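Long-range contacts in Cfl (Pectobacterium brasiliense, PDB 7A9J), which is a coronafacic acid ligase that probably activates carboxylic acids with ATP, as other AMP-binding enzymes do, and joins them to amines as amides: residues A[58-63]-A[165-170]; A[67-72]-A[95-100]; A[120-125]-A[145-150]; A[30-35]-A[48-53]. The protein carries 1 engineered substitution. All coordinates share one frame; numbering follows the deposited sequence.

Contact 1: A[58-63]-A[165-170]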
loop_
_atom_site.group_PDB
_atom_site.type_symbol
_atom_site.label_atom_id
_atom_site.label_comp_id
_atom_site.label_asym_id
_atom_site.label_seq_id
_atom_site.Cartn_x
_atom_site.Cartn_y
_atom_site.Cartn_z
ATOM N N GLN A 58 -17.718 -21.161 4.819
ATOM C CA GLN A 58 -18.058 -22.284 5.687
ATOM C C GLN A 58 -17.573 -23.606 5.115
ATOM O O GLN A 58 -17.052 -24.437 5.879
ATOM C CB GLN A 58 -19.574 -22.332 5.968
ATOM C CG GLN A 58 -19.977 -21.113 6.831
ATOM C CD GLN A 58 -21.506 -21.053 7.034
ATOM O OE1 GLN A 58 -22.276 -21.719 6.345
ATOM N NE2 GLN A 58 -21.925 -20.238 7.971
ATOM N N ARG A 59 -17.760 -23.839 3.787
ATOM C CA ARG A 59 -17.289 -25.085 3.177
ATOM C C ARG A 59 -15.757 -25.210 3.286
ATOM O O ARG A 59 -15.239 -26.312 3.601
ATOM C CB ARG A 59 -17.732 -25.182 1.716
ATOM C CG ARG A 59 -19.218 -25.518 1.532
ATOM C CD ARG A 59 -19.504 -25.958 0.098
ATOM N NE ARG A 59 -20.837 -26.573 0.066
ATOM C CZ ARG A 59 -21.128 -27.785 -0.373
ATOM N NH1 ARG A 59 -22.393 -28.183 -0.335
ATOM N NH2 ARG A 59 -20.193 -28.588 -0.872
ATOM N N ILE A 60 -15.042 -24.100 3.075
ATOM C CA ILE A 60 -13.582 -24.148 3.168
ATOM C C ILE A 60 -13.176 -24.490 4.596
ATOM O O ILE A 60 -12.363 -25.396 4.827
ATOM C CB ILE A 60 -12.922 -22.834 2.702
ATOM C CG1 ILE A 60 -13.192 -22.538 1.214
ATOM C CG2 ILE A 60 -11.383 -22.945 2.927
ATOM C CD1 ILE A 60 -13.031 -20.991 0.873
ATOM N N ALA A 61 -13.802 -23.832 5.576
ATOM C CA ALA A 61 -13.544 -24.164 6.977
ATOM C C ALA A 61 -13.764 -25.641 7.266
ATOM O O ALA A 61 -12.958 -26.271 7.971
ATOM C CB ALA A 61 -14.414 -23.320 7.904
ATOM N N THR A 62 -14.851 -26.229 6.737
ATOM C CA THR A 62 -15.064 -27.639 6.993
ATOM C C THR A 62 -13.994 -28.490 6.322
ATOM O O THR A 62 -13.524 -29.470 6.914
ATOM C CB THR A 62 -16.472 -28.035 6.537
ATOM O OG1 THR A 62 -17.422 -27.348 7.375
ATOM C CG2 THR A 62 -16.693 -29.544 6.676
ATOM N N GLY A 63 -13.594 -28.126 5.098
ATOM C CA GLY A 63 -12.562 -28.890 4.412
ATOM C C GLY A 63 -11.224 -28.851 5.136
ATOM O O GLY A 63 -10.554 -29.893 5.289
ATOM N N GLU A 165 -11.411 -30.231 -3.598
ATOM C CA GLU A 165 -11.527 -31.169 -2.494
ATOM C C GLU A 165 -11.835 -30.453 -1.187
ATOM O O GLU A 165 -12.562 -31.001 -0.339
ATOM C CB GLU A 165 -10.252 -31.994 -2.355
ATOM C CG GLU A 165 -9.958 -32.899 -3.517
ATOM C CD GLU A 165 -8.605 -33.603 -3.369
ATOM O OE1 GLU A 165 -8.370 -34.220 -2.296
ATOM O OE2 GLU A 165 -7.777 -33.516 -4.321
ATOM N N ILE A 166 -11.335 -29.228 -1.021
ATOM C CA ILE A 166 -11.519 -28.531 0.240
ATOM C C ILE A 166 -12.936 -28.003 0.389
ATOM O O ILE A 166 -13.314 -27.610 1.501
ATOM C CB ILE A 166 -10.486 -27.381 0.381
ATOM C CG1 ILE A 166 -10.103 -27.136 1.836
ATOM C CG2 ILE A 166 -11.024 -26.043 -0.186
ATOM C CD1 ILE A 166 -8.986 -26.084 1.948
ATOM N N ILE A 167 -13.697 -27.884 -0.700
ATOM C CA ILE A 167 -15.090 -27.441 -0.583
ATOM C C ILE A 167 -16.101 -28.536 -0.937
ATOM O O ILE A 167 -17.263 -28.231 -1.190
ATOM C CB ILE A 167 -15.348 -26.194 -1.440
ATOM C CG1 ILE A 167 -14.911 -26.481 -2.900
ATOM C CG2 ILE A 167 -14.632 -24.967 -0.812
ATOM C CD1 ILE A 167 -15.252 -25.363 -3.855
ATOM N N SER A 168 -15.675 -29.790 -1.042
ATOM C CA SER A 168 -16.600 -30.821 -1.503
ATOM C C SER A 168 -17.583 -31.233 -0.414
ATOM O O SER A 168 -18.660 -31.722 -0.740
ATOM C CB SER A 168 -15.810 -32.010 -2.036
ATOM O OG SER A 168 -15.052 -32.594 -0.999
ATOM N N GLN A 169 -17.264 -31.007 0.869
ATOM C CA GLN A 169 -18.227 -31.488 1.858
ATOM C C GLN A 169 -19.087 -30.345 2.370
ATOM O O GLN A 169 -18.593 -29.238 2.576
ATOM C CB GLN A 169 -17.525 -32.152 3.045
ATOM C CG GLN A 169 -16.859 -33.462 2.684
ATOM C CD GLN A 169 -17.850 -34.531 2.154
ATOM O OE1 GLN A 169 -17.908 -34.799 0.948
ATOM N NE2 GLN A 169 -18.612 -35.154 3.064
ATOM N N PRO A 170 -20.375 -30.579 2.642
ATOM C CA PRO A 170 -21.202 -29.493 3.162
ATOM C C PRO A 170 -20.667 -29.058 4.517
ATOM O O PRO A 170 -20.005 -29.828 5.223
ATOM C CB PRO A 170 -22.606 -30.121 3.290
ATOM C CG PRO A 170 -22.579 -31.315 2.464
ATOM C CD PRO A 170 -21.148 -31.811 2.428
HETATM O O HOH W 1 -15.977 -28.887 2.365
#
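Ile-60 CG1 and Ile-167 CG2 approach to 3.5 Å, shorter than an ordinary methyl-methylene contact, and this is the tight part of the meeting between residues 58-63 of helix 50-66 and the end of helix 163-166 with the loop after it. The two isoleucines lie side by side and point the same way. Ile-60 also offers its other branch, with CG2 4.1 Å from Ile-166 CD1. Branched apolar chains suit this seam, because one residue can meet two neighbours. Further along the helix, Gly-63 has no side chain to hold the turn off, and the carbonyl of Ile-166 comes down onto it; Gly-63 CA lies 3.3 Å from Ile-166 O, a CA-H...O contact.

The outer side is looser and polar, with Ser-168, Gln-169 and Pro-170 exposed to solvent. Arg-59 leaves the helix with its CG anti to the carbonyl carbon (chi1 -75°), and an extended stem carries the guanidinium along the turn. Its NH2 donates to Ile-167 O at 3.0 Å, in the guanidinium plane and nearly straight (163° at the hydrogen). Pro-170 CA rests over one face of the same group, about 3.9 Å above its plane. A water between the backbones can donate to either Arg-59 O or Gln-169 O. A long arginine suits this rim, since it can bind a carbonyl of the turn while its alkyl part covers Ile-167.

Ile-60 also touches Ala-87 and Ala-91, so helix 50-66 packs on both helix 83-95 and the chain leaving helix 163-166, within the AMP-binding family region.

Contact 2: A[67-72]-A[95-100]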
loop_
_atom_site.group_PDB
_atom_site.type_symbol
_atom_site.label_atom_id
_atom_site.label_comp_id
_atom_site.label_asym_id
_atom_site.label_seq_id
_atom_site.Cartn_x
_atom_site.Cartn_y
_atom_site.Cartn_z
ATOM N N ALA A 67 -9.415 -32.043 6.923
ATOM C CA ALA A 67 -8.042 -32.367 6.583
ATOM C C ALA A 67 -7.102 -32.185 7.756
ATOM O O ALA A 67 -5.891 -32.121 7.553
ATOM C CB ALA A 67 -7.567 -31.508 5.410
ATOM N N ASN A 68 -7.635 -32.077 8.973
ATOM C CA ASN A 68 -6.861 -32.086 10.206
ATOM C C ASN A 68 -6.111 -30.770 10.437
ATOM O O ASN A 68 -5.150 -30.729 11.217
ATOM C CB ASN A 68 -5.885 -33.267 10.238
ATOM C CG ASN A 68 -5.402 -33.569 11.629
ATOM O OD1 ASN A 68 -6.106 -33.292 12.603
ATOM N ND2 ASN A 68 -4.184 -34.109 11.743
ATOM N N ILE A 69 -6.516 -29.699 9.763
ATOM C CA ILE A 69 -6.056 -28.356 10.110
ATOM C C ILE A 69 -6.784 -27.913 11.376
ATOM O O ILE A 69 -7.994 -28.149 11.536
ATOM C CB ILE A 69 -6.283 -27.383 8.949
ATOM C CG1 ILE A 69 -5.499 -27.878 7.726
ATOM C CG2 ILE A 69 -5.769 -26.017 9.315
ATOM C CD1 ILE A 69 -4.062 -28.305 8.034
ATOM N N LYS A 70 -6.030 -27.357 12.320
ATOM C CA LYS A 70 -6.517 -27.040 13.655
ATOM C C LYS A 70 -6.195 -25.588 13.942
ATOM O O LYS A 70 -5.341 -25.005 13.284
ATOM C CB LYS A 70 -5.858 -27.912 14.738
ATOM C CG LYS A 70 -5.873 -29.403 14.427
ATOM C CD LYS A 70 -5.464 -30.241 15.634
ATOM C CE LYS A 70 -5.659 -31.742 15.362
ATOM N NZ LYS A 70 -7.061 -32.073 14.941
ATOM N N LYS A 71 -6.905 -25.008 14.913
ATOM C CA LYS A 71 -6.557 -23.682 15.428
ATOM C C LYS A 71 -5.064 -23.631 15.736
ATOM O O LYS A 71 -4.541 -24.529 16.396
ATOM C CB LYS A 71 -7.372 -23.401 16.702
ATOM C CG LYS A 71 -7.027 -22.070 17.351
ATOM C CD LYS A 71 -8.150 -21.572 18.256
ATOM C CE LYS A 71 -8.071 -22.199 19.600
ATOM N NZ LYS A 71 -8.743 -21.353 20.650
ATOM N N GLY A 72 -4.377 -22.582 15.256
ATOM C CA GLY A 72 -2.955 -22.399 15.467
ATOM C C GLY A 72 -2.040 -22.949 14.381
ATOM O O GLY A 72 -0.862 -22.567 14.330
ATOM N N ILE A 95 -11.679 -20.512 11.827
ATOM C CA ILE A 95 -11.226 -21.647 12.588
ATOM C C ILE A 95 -9.985 -21.362 13.385
ATOM O O ILE A 95 -9.554 -22.259 14.157
ATOM C CB ILE A 95 -11.003 -22.890 11.702
ATOM C CG1 ILE A 95 -9.800 -22.718 10.762
ATOM C CG2 ILE A 95 -12.299 -23.223 10.995
ATOM C CD1 ILE A 95 -9.491 -24.063 10.083
ATOM N N GLY A 96 -9.422 -20.140 13.275
ATOM C CA GLY A 96 -8.218 -19.808 14.002
ATOM C C GLY A 96 -6.963 -20.345 13.374
ATOM O O GLY A 96 -5.954 -20.494 14.068
ATOM N N ALA A 97 -7.011 -20.712 12.100
ATOM C CA ALA A 97 -5.780 -21.027 11.400
ATOM C C ALA A 97 -5.077 -19.731 11.024
ATOM O O ALA A 97 -5.707 -18.749 10.619
ATOM C CB ALA A 97 -6.044 -21.881 10.149
ATOM N N VAL A 98 -3.766 -19.738 11.212
ATOM C CA VAL A 98 -2.931 -18.560 10.985
ATOM C C VAL A 98 -2.611 -18.470 9.498
ATOM O O VAL A 98 -2.005 -19.383 8.928
ATOM C CB VAL A 98 -1.661 -18.687 11.829
ATOM C CG1 VAL A 98 -0.678 -17.515 11.576
ATOM C CG2 VAL A 98 -2.040 -18.812 13.289
ATOM N N PHE A 99 -3.020 -17.389 8.841
ATOM C CA PHE A 99 -2.702 -17.334 7.423
ATOM C C PHE A 99 -1.443 -16.519 7.160
ATOM O O PHE A 99 -1.154 -15.550 7.861
ATOM C CB PHE A 99 -3.844 -16.813 6.564
ATOM C CG PHE A 99 -4.389 -15.451 6.939
ATOM C CD1 PHE A 99 -4.025 -14.332 6.187
ATOM C CD2 PHE A 99 -5.331 -15.312 7.957
ATOM C CE1 PHE A 99 -4.564 -13.068 6.444
ATOM C CE2 PHE A 99 -5.890 -14.022 8.243
ATOM C CZ PHE A 99 -5.465 -12.899 7.468
ATOM N N VAL A 100 -0.687 -16.969 6.164
ATOM C CA VAL A 100 0.656 -16.427 5.863
ATOM C C VAL A 100 0.658 -16.093 4.376
ATOM O O VAL A 100 0.993 -16.943 3.545
ATOM C CB VAL A 100 1.786 -17.416 6.204
ATOM C CG1 VAL A 100 3.164 -16.713 6.015
ATOM C CG2 VAL A 100 1.644 -17.948 7.616
#
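Lys-71 and Gly-72 lie against the backbone of Gly-96, and the main link is a backbone bond: Gly-72 N donates to Gly-96 O at 2.9 Å, nearly straight at the hydrogen (168°) but arriving from above the carbonyl plane. The same oxygen lies 3.5 Å from Lys-71 CA. Lys-71 CB meets the preceding carbonyl, 3.5 Å from Ile-95 O, and its CG, anti to the backbone N (chi1 177°), runs on over Gly-96. Having no side chain, that glycine lets the lysine stem come close.

Beside this polar line lies a small apolar patch. Ile-69 CG2 sits 4.2 Å from Ala-97 CB and 4.3 Å from Ile-95 CD1; the small alanine and the branched isoleucines pack together, with Leu-64 and Ile-75 adjoining them.

Two helix ends set these groups in place. Asn-68, with positive phi, is the C-prime residue of the Schellman motif that closes helix 50-66, and its OD1 accepts from Lys-70 NZ at 2.8 Å. Gly-96, also at positive phi, follows helix 83-95 and turns the chain into strand 98-101, while Gly-72 takes backbone angles that favour glycine.

Farther out, Lys-71 NZ forms a salt bridge with Glu-182 and hydrogen-bonds to Asn-177 O. The one hydrogen bond between the segments thus joins backbone atoms and depends on side chains mainly through the glycines that permit the approach, while the lysine charge is met outside the seam.

Contact 3: A[120-125]-A[145-150]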
loop_
_atom_site.group_PDB
_atom_site.type_symbol
_atom_site.label_atom_id
_atom_site.label_comp_id
_atom_site.label_asym_id
_atom_site.label_seq_id
_atom_site.Cartn_x
_atom_site.Cartn_y
_atom_site.Cartn_z
ATOM N N SER A 120 4.842 -23.313 8.178
ATOM C CA SER A 120 3.520 -23.644 7.678
ATOM C C SER A 120 3.345 -25.148 7.583
ATOM O O SER A 120 4.267 -25.880 7.209
ATOM C CB SER A 120 3.272 -22.996 6.317
ATOM O OG SER A 120 3.171 -21.576 6.452
ATOM N N CYS A 121 2.158 -25.635 7.930
ATOM C CA CYS A 121 1.867 -27.034 7.663
ATOM C C CYS A 121 0.863 -27.234 6.536
ATOM O O CYS A 121 0.531 -28.384 6.208
ATOM C CB CYS A 121 1.387 -27.741 8.937
ATOM S SG CYS A 121 -0.234 -27.211 9.441
ATOM N N ALA A 122 0.381 -26.162 5.918
ATOM C CA ALA A 122 -0.442 -26.318 4.731
ATOM C C ALA A 122 -0.174 -25.161 3.777
ATOM O O ALA A 122 0.284 -24.096 4.188
ATOM C CB ALA A 122 -1.939 -26.398 5.086
ATOM N N TYR A 123 -0.495 -25.381 2.496
ATOM C CA TYR A 123 -0.355 -24.359 1.458
ATOM C C TYR A 123 -1.642 -24.340 0.623
ATOM O O TYR A 123 -2.177 -25.399 0.288
ATOM C CB TYR A 123 0.880 -24.700 0.595
ATOM C CG TYR A 123 0.993 -23.967 -0.703
ATOM C CD1 TYR A 123 0.260 -24.384 -1.826
ATOM C CD2 TYR A 123 1.861 -22.897 -0.840
ATOM C CE1 TYR A 123 0.377 -23.737 -3.049
ATOM C CE2 TYR A 123 1.990 -22.217 -2.060
ATOM C CZ TYR A 123 1.251 -22.618 -3.143
ATOM O OH TYR A 123 1.339 -22.030 -4.395
ATOM N N ILE A 124 -2.152 -23.136 0.317
ATOM C CA ILE A 124 -3.261 -22.950 -0.625
ATOM C C ILE A 124 -2.813 -21.961 -1.697
ATOM O O ILE A 124 -2.400 -20.840 -1.379
ATOM C CB ILE A 124 -4.527 -22.443 0.073
ATOM C CG1 ILE A 124 -5.034 -23.476 1.083
ATOM C CG2 ILE A 124 -5.693 -22.215 -0.937
ATOM C CD1 ILE A 124 -6.169 -22.922 1.988
ATOM N N GLY A 125 -2.867 -22.377 -2.950
ATOM C CA GLY A 125 -2.415 -21.536 -4.038
ATOM C C GLY A 125 -3.291 -21.718 -5.260
ATOM O O GLY A 125 -4.185 -22.577 -5.295
ATOM N N LYS A 145 -0.745 -30.684 3.755
ATOM C CA LYS A 145 -1.737 -30.473 2.715
ATOM C C LYS A 145 -1.306 -29.314 1.836
ATOM O O LYS A 145 -0.959 -28.241 2.337
ATOM C CB LYS A 145 -3.107 -30.129 3.310
ATOM C CG LYS A 145 -3.606 -31.193 4.289
ATOM C CD LYS A 145 -4.018 -32.407 3.561
ATOM C CE LYS A 145 -4.199 -33.592 4.557
ATOM N NZ LYS A 145 -4.805 -34.794 3.936
ATOM N N ILE A 146 -1.401 -29.529 0.536
ATOM C CA ILE A 146 -1.167 -28.526 -0.496
ATOM C C ILE A 146 -2.421 -28.558 -1.372
ATOM O O ILE A 146 -2.623 -29.527 -2.089
ATOM C CB ILE A 146 0.078 -28.891 -1.336
ATOM C CG1 ILE A 146 1.313 -28.990 -0.437
ATOM C CG2 ILE A 146 0.271 -27.917 -2.519
ATOM C CD1 ILE A 146 2.525 -29.604 -1.129
ATOM N N TRP A 147 -3.205 -27.487 -1.382
ATOM C CA TRP A 147 -4.363 -27.383 -2.259
ATOM C C TRP A 147 -4.106 -26.334 -3.335
ATOM O O TRP A 147 -3.562 -25.252 -3.039
ATOM C CB TRP A 147 -5.615 -26.977 -1.476
ATOM C CG TRP A 147 -6.171 -27.983 -0.465
ATOM C CD1 TRP A 147 -7.031 -29.025 -0.720
ATOM C CD2 TRP A 147 -5.969 -27.972 0.959
ATOM N NE1 TRP A 147 -7.348 -29.689 0.455
ATOM C CE2 TRP A 147 -6.731 -29.049 1.498
ATOM C CE3 TRP A 147 -5.224 -27.171 1.825
ATOM C CZ2 TRP A 147 -6.737 -29.350 2.851
ATOM C CZ3 TRP A 147 -5.243 -27.441 3.168
ATOM C CH2 TRP A 147 -6.025 -28.531 3.678
ATOM N N VAL A 148 -4.487 -26.650 -4.570
ATOM C CA VAL A 148 -4.167 -25.834 -5.750
ATOM C C VAL A 148 -5.445 -25.697 -6.574
ATOM O O VAL A 148 -6.043 -26.712 -6.983
ATOM C CB VAL A 148 -3.073 -26.470 -6.609
ATOM C CG1 VAL A 148 -2.786 -25.619 -7.870
ATOM C CG2 VAL A 148 -1.844 -26.756 -5.784
ATOM N N ILE A 149 -5.849 -24.460 -6.827
ATOM C CA ILE A 149 -6.966 -24.223 -7.734
ATOM C C ILE A 149 -6.535 -24.598 -9.135
ATOM O O ILE A 149 -5.469 -24.166 -9.610
ATOM C CB ILE A 149 -7.386 -22.744 -7.667
ATOM C CG1 ILE A 149 -7.787 -22.378 -6.242
ATOM C CG2 ILE A 149 -8.511 -22.481 -8.682
ATOM C CD1 ILE A 149 -8.119 -20.856 -6.062
ATOM N N ASP A 150 -7.336 -25.449 -9.795
ATOM C CA ASP A 150 -7.061 -25.928 -11.144
ATOM C C ASP A 150 -5.780 -26.756 -11.218
ATOM O O ASP A 150 -5.154 -26.812 -12.280
ATOM C CB ASP A 150 -6.956 -24.797 -12.174
ATOM C CG ASP A 150 -8.172 -23.906 -12.211
ATOM O OD1 ASP A 150 -8.002 -22.678 -12.012
ATOM O OD2 ASP A 150 -9.269 -24.424 -12.503
#
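Trp-147 lies across Ala-122 and Ile-124, and this apolar cluster is the centre of one face of the strand pair 122-125 and 145-148. Its six-membered ring does the touching: CE3 is 3.8 Å from Ile-124 CG1, and CZ3 is 4.0 Å from Ala-122 CB. Both approaches are oblique to the ring, whereas Lys-145 CB lies over one of its faces, toward the rim. The torsion that sets CG anti to the carbonyl carbon (chi1 -67°) lays the indole back along the pair, and the small alanine leaves room for such a wide side chain.

On the reverse face, Tyr-123 CD1 meets Ile-146 CG2 at 3.6 Å, again obliquely. The tyrosine ring reaches forward above Gly-125, whose lack of a side chain leaves space for the hydroxyl, and that hydroxyl is hydrogen-bonded to ND1 of His-78.

Between the faces runs the polar backbone. The strands are parallel, 4° apart, and four bonds alternate across them. Tyr-123 N donates to Lys-145 O at 2.9 Å, and Trp-147 N returns a bond to Tyr-123 O. Gly-125 N then reaches Trp-147 O at 3.0 Å, and Ile-149 N closes the series on Gly-125 O at 2.9 Å.

The two strands are neighbours in a five-stranded parallel sheet, with strand 74-78 beyond one and strand 160-162 beyond the other. Helices 127-132 and 134-138 connect them, a beta-alpha-beta crossover, and place Phe-130 and Ile-137 against Tyr-123 and Ile-146; on the Trp-147 side Ile-166 and Trp-163 of helix 163-166 provide the cover.

Contact 4: A[30-35]-A[48-53]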
loop_
_atom_site.group_PDB
_atom_site.type_symbol
_atom_site.label_atom_id
_atom_site.label_comp_id
_atom_site.label_asym_id
_atom_site.label_seq_id
_atom_site.Cartn_x
_atom_site.Cartn_y
_atom_site.Cartn_z
ATOM N N LYS A 30 -21.997 -11.601 10.561
ATOM C CA LYS A 30 -23.150 -10.838 11.005
ATOM C C LYS A 30 -23.681 -10.009 9.849
ATOM O O LYS A 30 -24.865 -10.090 9.504
ATOM C CB LYS A 30 -22.782 -9.966 12.195
ATOM C CG LYS A 30 -23.967 -9.203 12.785
ATOM C CD LYS A 30 -23.485 -8.127 13.747
ATOM C CE LYS A 30 -24.665 -7.282 14.234
ATOM N NZ LYS A 30 -24.252 -6.450 15.389
ATOM N N HIS A 31 -22.785 -9.301 9.157
ATOM C CA HIS A 31 -23.247 -8.524 8.019
ATOM C C HIS A 31 -23.781 -9.394 6.885
ATOM O O HIS A 31 -24.822 -9.080 6.286
ATOM C CB HIS A 31 -22.148 -7.627 7.502
ATOM C CG HIS A 31 -22.660 -6.675 6.476
ATOM N ND1 HIS A 31 -23.175 -5.443 6.812
ATOM C CD2 HIS A 31 -22.865 -6.818 5.144
ATOM C CE1 HIS A 31 -23.642 -4.851 5.725
ATOM N NE2 HIS A 31 -23.477 -5.665 4.701
ATOM N N ALA A 32 -23.105 -10.487 6.561
ATOM C CA ALA A 32 -23.628 -11.323 5.501
ATOM C C ALA A 32 -25.030 -11.831 5.840
ATOM O O ALA A 32 -25.885 -11.965 4.956
ATOM C CB ALA A 32 -22.676 -12.493 5.239
ATOM N N LEU A 33 -25.292 -12.139 7.107
ATOM C CA LEU A 33 -26.581 -12.762 7.400
ATOM C C LEU A 33 -27.713 -11.755 7.394
ATOM O O LEU A 33 -28.887 -12.140 7.285
ATOM C CB LEU A 33 -26.515 -13.505 8.726
ATOM C CG LEU A 33 -25.751 -14.797 8.492
ATOM C CD1 LEU A 33 -25.567 -15.432 9.823
ATOM C CD2 LEU A 33 -26.443 -15.778 7.498
ATOM N N LEU A 34 -27.386 -10.483 7.472
ATOM C CA LEU A 34 -28.371 -9.420 7.496
ATOM C C LEU A 34 -28.481 -8.719 6.153
ATOM O O LEU A 34 -29.390 -7.913 5.970
ATOM C CB LEU A 34 -28.013 -8.393 8.591
ATOM C CG LEU A 34 -27.950 -8.964 10.026
ATOM C CD1 LEU A 34 -27.371 -7.966 11.050
ATOM C CD2 LEU A 34 -29.325 -9.513 10.473
ATOM N N HIS A 35 -27.585 -9.017 5.215
ATOM C CA HIS A 35 -27.557 -8.374 3.902
ATOM C C HIS A 35 -27.258 -9.410 2.837
ATOM O O HIS A 35 -26.491 -9.175 1.897
ATOM C CB HIS A 35 -26.535 -7.255 3.893
ATOM C CG HIS A 35 -26.911 -6.132 4.798
ATOM N ND1 HIS A 35 -26.680 -6.163 6.160
ATOM C CD2 HIS A 35 -27.548 -4.962 4.550
ATOM C CE1 HIS A 35 -27.138 -5.050 6.707
ATOM N NE2 HIS A 35 -27.671 -4.305 5.752
ATOM N N ILE A 48 -20.382 -12.644 -6.498
ATOM C CA ILE A 48 -20.833 -13.515 -5.425
ATOM C C ILE A 48 -21.521 -12.651 -4.380
ATOM O O ILE A 48 -21.018 -11.579 -4.018
ATOM C CB ILE A 48 -19.660 -14.345 -4.856
ATOM C CG1 ILE A 48 -20.167 -15.425 -3.867
ATOM C CG2 ILE A 48 -18.545 -13.439 -4.202
ATOM C CD1 ILE A 48 -19.122 -16.416 -3.507
ATOM N N SER A 49 -22.693 -13.099 -3.913
ATOM C CA SER A 49 -23.380 -12.365 -2.864
ATOM C C SER A 49 -22.704 -12.558 -1.516
ATOM O O SER A 49 -21.962 -13.518 -1.291
ATOM C CB SER A 49 -24.858 -12.835 -2.761
ATOM O OG SER A 49 -24.892 -14.209 -2.346
ATOM N N PHE A 50 -23.075 -11.698 -0.567
ATOM C CA PHE A 50 -22.609 -11.911 0.814
ATOM C C PHE A 50 -22.983 -13.309 1.337
ATOM O O PHE A 50 -22.143 -14.019 1.929
ATOM C CB PHE A 50 -23.201 -10.846 1.735
ATOM C CG PHE A 50 -22.417 -9.560 1.753
ATOM C CD1 PHE A 50 -21.314 -9.460 2.595
ATOM C CD2 PHE A 50 -22.763 -8.463 0.942
ATOM C CE1 PHE A 50 -20.511 -8.271 2.666
ATOM C CE2 PHE A 50 -21.948 -7.260 1.009
ATOM C CZ PHE A 50 -20.870 -7.194 1.874
ATOM N N TYR A 51 -24.226 -13.720 1.102
ATOM C CA TYR A 51 -24.673 -15.004 1.636
ATOM C C TYR A 51 -23.871 -16.122 1.013
ATOM O O TYR A 51 -23.370 -17.003 1.722
ATOM C CB TYR A 51 -26.160 -15.210 1.404
ATOM C CG TYR A 51 -26.683 -16.486 2.052
ATOM C CD1 TYR A 51 -27.007 -16.506 3.407
ATOM C CD2 TYR A 51 -26.753 -17.646 1.357
ATOM C CE1 TYR A 51 -27.491 -17.639 4.009
ATOM C CE2 TYR A 51 -27.295 -18.808 1.959
ATOM C CZ TYR A 51 -27.591 -18.791 3.284
ATOM O OH TYR A 51 -28.058 -19.952 3.901
ATOM N N ASN A 52 -23.723 -16.095 -0.314
ATOM C CA ASN A 52 -22.967 -17.190 -0.961
ATOM C C ASN A 52 -21.480 -17.178 -0.618
ATOM O O ASN A 52 -20.838 -18.248 -0.615
ATOM C CB ASN A 52 -23.231 -17.164 -2.459
ATOM C CG ASN A 52 -24.682 -17.752 -2.797
ATOM O OD1 ASN A 52 -25.138 -18.731 -2.137
ATOM N ND2 ASN A 52 -25.422 -17.149 -3.743
ATOM N N LEU A 53 -20.889 -15.992 -0.388
ATOM C CA LEU A 53 -19.524 -15.955 0.092
ATOM C C LEU A 53 -19.420 -16.572 1.480
ATOM O O LEU A 53 -18.498 -17.351 1.731
ATOM C CB LEU A 53 -18.994 -14.506 0.063
ATOM C CG LEU A 53 -17.632 -14.255 0.660
ATOM C CD1 LEU A 53 -16.631 -15.128 -0.062
ATOM C CD2 LEU A 53 -17.282 -12.723 0.480
#
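An aromatic and aliphatic contact between two helix ends brings His-31 and Ala-32, near the end of helix 24-34, onto Phe-50 in the first turn of helix 50-66. The ring pair is edge-to-face: His-31 presents its CD2 edge to one face of Phe-50, with planes at 59° and ring centroids 4.9 Å apart. CD2 comes within 3.7 Å of Phe-50 CE1, toward the rim of the ring. His-31 reaches it because CG stands anti to the backbone N (chi1 -171°). Next to it, Ala-32 CB lies 3.9 Å from Phe-50 CB, a small residue where the backbones come closest. At the outer edge Leu-33 CD2 approaches Tyr-51 CE1 at 4.1 Å, near the plane of that ring.

Each helix end has its own fastening. Ser-49 is the N-cap of helix 50-66, its OG accepting from Asn-52 N at 3.0 Å, and His-35 ND1 makes a weak bond back to His-31 O. Phe-28 packs on Phe-50 from farther back in helix 24-34.

The two segments share no polar bond, so their cohesion rests on dispersion and on the C-H edge of an imidazole set against a phenyl face.

Contacts 1, 2 and 3 form one continuous packed region, while contact 4 stands apart. Contact 3 lies about 12 Å from contact 2 and about 14 Å from contact 1, centre to centre, and Trp-147 joins all three: its CZ2 is 3.4 Å from Ala-67 CB and its CD2 is 3.7 Å from Ile-166 CD1. Contacts 1 and 2 meet where Ala-61 packs on Ile-95. Contact 4 shares helix 50-66 with contact 1, but its nearest atoms are about 5 Å from contact 1, 12 Å from contact 3 and 13 Å from contact 2. None of these segments lines the pocket of the bound indene carboxylic acid, formed by residues such as Trp-241 and Tyr-334.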